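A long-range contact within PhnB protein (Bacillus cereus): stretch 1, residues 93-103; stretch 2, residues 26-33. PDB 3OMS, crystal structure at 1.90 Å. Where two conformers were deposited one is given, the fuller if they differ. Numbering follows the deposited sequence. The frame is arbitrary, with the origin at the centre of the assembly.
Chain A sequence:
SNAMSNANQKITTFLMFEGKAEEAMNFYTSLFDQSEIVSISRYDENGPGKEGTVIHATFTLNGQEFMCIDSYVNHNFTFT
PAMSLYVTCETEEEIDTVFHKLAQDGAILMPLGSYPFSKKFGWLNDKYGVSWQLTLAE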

# COMPACT_ATOMS: atom_id res chain seq x y z
N GLU A 93 -21.87 -8.56 -9.55
CA GLU A 93 -22.27 -7.20 -9.84
C GLU A 93 -21.29 -6.19 -9.28
O GLU A 93 -20.91 -5.24 -9.97
CB GLU A 93 -23.65 -6.90 -9.29
CG GLU A 93 -24.03 -5.42 -9.30
CD GLU A 93 -25.53 -5.18 -9.09
OE1 GLU A 93 -26.35 -6.10 -9.35
OE2 GLU A 93 -25.89 -4.05 -8.66
N GLU A 94 -20.86 -6.40 -8.03
CA GLU A 94 -19.96 -5.45 -7.43
C GLU A 94 -18.63 -5.45 -8.18
O GLU A 94 -18.09 -4.39 -8.44
CB GLU A 94 -19.73 -5.77 -5.95
CG GLU A 94 -18.64 -4.93 -5.29
CD GLU A 94 -18.15 -5.49 -3.93
OE1 GLU A 94 -18.62 -6.55 -3.45
OE2 GLU A 94 -17.23 -4.88 -3.39
N ILE A 95 -18.07 -6.62 -8.48
CA ILE A 95 -16.74 -6.67 -9.09
C ILE A 95 -16.79 -6.05 -10.50
O ILE A 95 -15.90 -5.26 -10.88
CB ILE A 95 -16.07 -8.09 -9.07
CG1 ILE A 95 -14.61 -7.96 -9.55
CG2 ILE A 95 -16.84 -9.13 -9.96
CD1 ILE A 95 -13.67 -9.18 -9.25
N ASP A 96 -17.86 -6.35 -11.23
CA ASP A 96 -18.07 -5.80 -12.59
C ASP A 96 -18.13 -4.29 -12.56
O ASP A 96 -17.46 -3.61 -13.36
CB ASP A 96 -19.37 -6.35 -13.23
CG ASP A 96 -19.25 -7.80 -13.64
OD1 ASP A 96 -18.12 -8.35 -13.76
OD2 ASP A 96 -20.32 -8.42 -13.86
N THR A 97 -18.89 -3.75 -11.61
CA THR A 97 -19.05 -2.31 -11.48
C THR A 97 -17.79 -1.61 -11.04
O THR A 97 -17.42 -0.61 -11.64
CB THR A 97 -20.17 -1.94 -10.50
OG1 THR A 97 -21.39 -2.49 -10.96
CG2 THR A 97 -20.32 -0.42 -10.45
N VAL A 98 -17.12 -2.10 -10.00
CA VAL A 98 -15.95 -1.43 -9.50
C VAL A 98 -14.80 -1.52 -10.51
O VAL A 98 -14.07 -0.55 -10.72
CB VAL A 98 -15.46 -2.02 -8.15
CG1 VAL A 98 -14.30 -1.26 -7.65
CG2 VAL A 98 -16.56 -2.01 -7.10
N PHE A 99 -14.60 -2.68 -11.10
CA PHE A 99 -13.54 -2.82 -12.10
C PHE A 99 -13.69 -1.80 -13.24
O PHE A 99 -12.74 -1.10 -13.59
CB PHE A 99 -13.49 -4.25 -12.66
CG PHE A 99 -12.27 -4.54 -13.48
CD1 PHE A 99 -11.10 -4.96 -12.87
CD2 PHE A 99 -12.29 -4.39 -14.87
CE1 PHE A 99 -9.97 -5.25 -13.62
CE2 PHE A 99 -11.14 -4.65 -15.62
CZ PHE A 99 -10.02 -5.07 -15.02
N HIS A 100 -14.90 -1.73 -13.81
CA HIS A 100 -15.22 -0.85 -14.95
C HIS A 100 -14.99 0.60 -14.59
O HIS A 100 -14.46 1.36 -15.37
CB HIS A 100 -16.67 -1.10 -15.38
CG HIS A 100 -17.22 -0.13 -16.38
ND1 HIS A 100 -16.79 -0.08 -17.69
CD2 HIS A 100 -18.21 0.78 -16.27
CE1 HIS A 100 -17.49 0.84 -18.33
NE2 HIS A 100 -18.36 1.37 -17.49
N LYS A 101 -15.36 0.96 -13.36
CA LYS A 101 -15.14 2.33 -12.93
C LYS A 101 -13.65 2.63 -12.82
O LYS A 101 -13.19 3.68 -13.30
CB LYS A 101 -15.88 2.60 -11.60
CG LYS A 101 -17.42 2.78 -11.80
CD LYS A 101 -18.09 3.04 -10.48
CE LYS A 101 -19.61 3.38 -10.49
NZ LYS A 101 -19.96 3.46 -8.97
N LEU A 102 -12.90 1.75 -12.17
CA LEU A 102 -11.44 1.93 -11.96
C LEU A 102 -10.64 1.88 -13.27
O LEU A 102 -9.59 2.51 -13.40
CB LEU A 102 -10.91 0.86 -10.99
CG LEU A 102 -11.24 0.98 -9.51
CD1 LEU A 102 -10.88 -0.36 -8.79
CD2 LEU A 102 -10.49 2.17 -8.89
N ALA A 103 -11.16 1.11 -14.25
CA ALA A 103 -10.53 1.01 -15.57
C ALA A 103 -10.59 2.30 -16.41
O ALA A 103 -9.84 2.40 -17.38
CB ALA A 103 -11.18 -0.18 -16.40
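Stretch 2, residues 26-33: NFYTSLFD

The contact is centred on Leu31, which gives up more surface to stretch 1 than any other residue of stretch 2. Its CA lies 6.2 Å from the CA of Val98, the closest pair of CA atoms across the stretches; there Val98, whose CA-to-CB bond points toward stretch 2, presents a short, branched side chain, and its CG2 lies 3.8 Å from O of Leu31. Leu31 leaves its backbone sideways, but its m,t rotamer brings the branched end back to the helix: CD1 of Leu31 lies 3.5 Å from CD2 of Leu102 and 4.4 Å from CG1 of Val98. Leucine suits this place, since its two methyls can reach different neighbours; the other, CD2 of Leu31, meets the aliphatic stem of Lys101 at CD, 3.6 Å away.

Aromatic rings extend this apolar centre, their flat, broad shape offering a large apolar surface to the methyls of Leu102 and Val98. Leu102 CD2 lies 3.9 Å from Phe27 CE2 and 4.4 Å from Tyr28 CE1, so one methyl group touches both rings as well as Leu31. Val98 CG1 packs 4.0 Å from CE1 of Phe32. The contacts follow the order of a helical face: Glu94, Val98 and Lys101 are spaced by four and three residues, with Leu102 beside the last. Along it the chains run in opposite senses, Phe27 meeting Lys101 and Leu102, Leu31 the middle, and Phe32 Val98 and Glu94.

Stretch 1 is helical, held by regular i to i+4 backbone hydrogen bonds such as Leu102 N to Val98 O, 3.0 Å. Stretch 2 enters as a helix; Ser30 N bonds to Phe27 O at 3.1 Å and Leu31 N to Tyr28 O at 3.1 Å, both i to i+3, and by Phe32 the backbone is extended, with phi/psi of -131/151°.

Polar groups lie farther out. The backbone O of Lys101 approaches the edge of the Phe27 ring, 3.4 Å from CZ, where the slightly positive ring hydrogens make an oxygen welcome. Lys101 serves both environments: its extended chain covers Leu31, while NZ of Lys101 reaches water 1, with a weak hydrogen bond of 3.2 Å. That water donates to OG of Ser30 at 2.6 Å, and the small serine hydroxyl also donates to Phe27 O, with OG of Ser30 2.6 Å away. At the other end, the partly exposed Glu94 offers a carboxylate that can accept from water: water 2 donates to OE2 of Glu94 at 2.7 Å and to O of Leu31 at 3.3 Å. With no direct hydrogen bond between the stretches, these waters join their polar groups around a contact made by packing.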

# COMPACT_ATOMS: atom_id res chain seq x y z
N ASN A 26 -12.24 11.47 -3.52
CA ASN A 26 -13.66 11.55 -3.84
C ASN A 26 -14.09 10.38 -4.75
O ASN A 26 -15.16 9.79 -4.57
CB ASN A 26 -14.01 12.94 -4.42
CG ASN A 26 -14.19 13.99 -3.30
OD1 ASN A 26 -15.15 13.96 -2.57
ND2 ASN A 26 -13.26 14.87 -3.16
N PHE A 27 -13.22 10.02 -5.69
CA PHE A 27 -13.49 8.88 -6.59
C PHE A 27 -13.52 7.59 -5.83
O PHE A 27 -14.50 6.85 -5.91
CB PHE A 27 -12.42 8.85 -7.69
CG PHE A 27 -12.55 7.67 -8.63
CD1 PHE A 27 -13.73 7.41 -9.30
CD2 PHE A 27 -11.44 6.88 -8.89
CE1 PHE A 27 -13.82 6.35 -10.22
CE2 PHE A 27 -11.51 5.84 -9.80
CZ PHE A 27 -12.69 5.57 -10.46
N TYR A 28 -12.49 7.34 -5.00
CA TYR A 28 -12.38 6.04 -4.31
C TYR A 28 -13.52 5.82 -3.31
O TYR A 28 -14.09 4.74 -3.22
CB TYR A 28 -11.05 5.91 -3.57
CG TYR A 28 -9.84 5.93 -4.48
CD1 TYR A 28 -9.91 5.51 -5.84
CD2 TYR A 28 -8.62 6.34 -3.99
CE1 TYR A 28 -8.78 5.54 -6.62
CE2 TYR A 28 -7.52 6.41 -4.76
CZ TYR A 28 -7.58 6.00 -6.08
OH TYR A 28 -6.41 6.04 -6.77
N THR A 29 -13.86 6.86 -2.57
CA THR A 29 -14.89 6.71 -1.57
C THR A 29 -16.27 6.49 -2.21
O THR A 29 -17.19 6.06 -1.54
CB THR A 29 -14.96 7.88 -0.59
OG1 THR A 29 -15.13 9.08 -1.31
CG2 THR A 29 -13.70 7.99 0.27
N SER A 30 -16.43 6.76 -3.50
CA SER A 30 -17.69 6.46 -4.21
C SER A 30 -17.86 4.99 -4.65
O SER A 30 -18.96 4.59 -5.08
CB SER A 30 -17.81 7.36 -5.44
OG SER A 30 -17.06 6.85 -6.56
N LEU A 31 -16.81 4.18 -4.53
CA LEU A 31 -16.77 2.86 -5.14
C LEU A 31 -17.17 1.76 -4.19
O LEU A 31 -17.50 0.66 -4.63
CB LEU A 31 -15.34 2.54 -5.62
CG LEU A 31 -14.77 3.47 -6.68
CD1 LEU A 31 -13.36 3.00 -7.02
CD2 LEU A 31 -15.66 3.50 -7.91
N PHE A 32 -17.09 2.02 -2.88
CA PHE A 32 -17.32 1.00 -1.89
C PHE A 32 -18.28 1.50 -0.83
O PHE A 32 -18.36 2.71 -0.53
CB PHE A 32 -15.99 0.60 -1.20
CG PHE A 32 -14.91 0.19 -2.15
CD1 PHE A 32 -14.95 -1.06 -2.77
CD2 PHE A 32 -13.85 1.04 -2.44
CE1 PHE A 32 -13.96 -1.42 -3.68
CE2 PHE A 32 -12.87 0.68 -3.36
CZ PHE A 32 -12.91 -0.55 -3.96
N ASP A 33 -19.02 0.56 -0.26
CA ASP A 33 -19.88 0.87 0.86
C ASP A 33 -19.04 1.32 2.04
O ASP A 33 -17.92 0.85 2.20
CB ASP A 33 -20.69 -0.36 1.28
CG ASP A 33 -22.02 0.01 1.78
OD1 ASP A 33 -22.86 0.39 0.90
OD2 ASP A 33 -22.22 -0.04 3.03
O HOH W 1 -18.28 6.20 -8.73
O HOH W 2 -18.19 -2.33 -3.47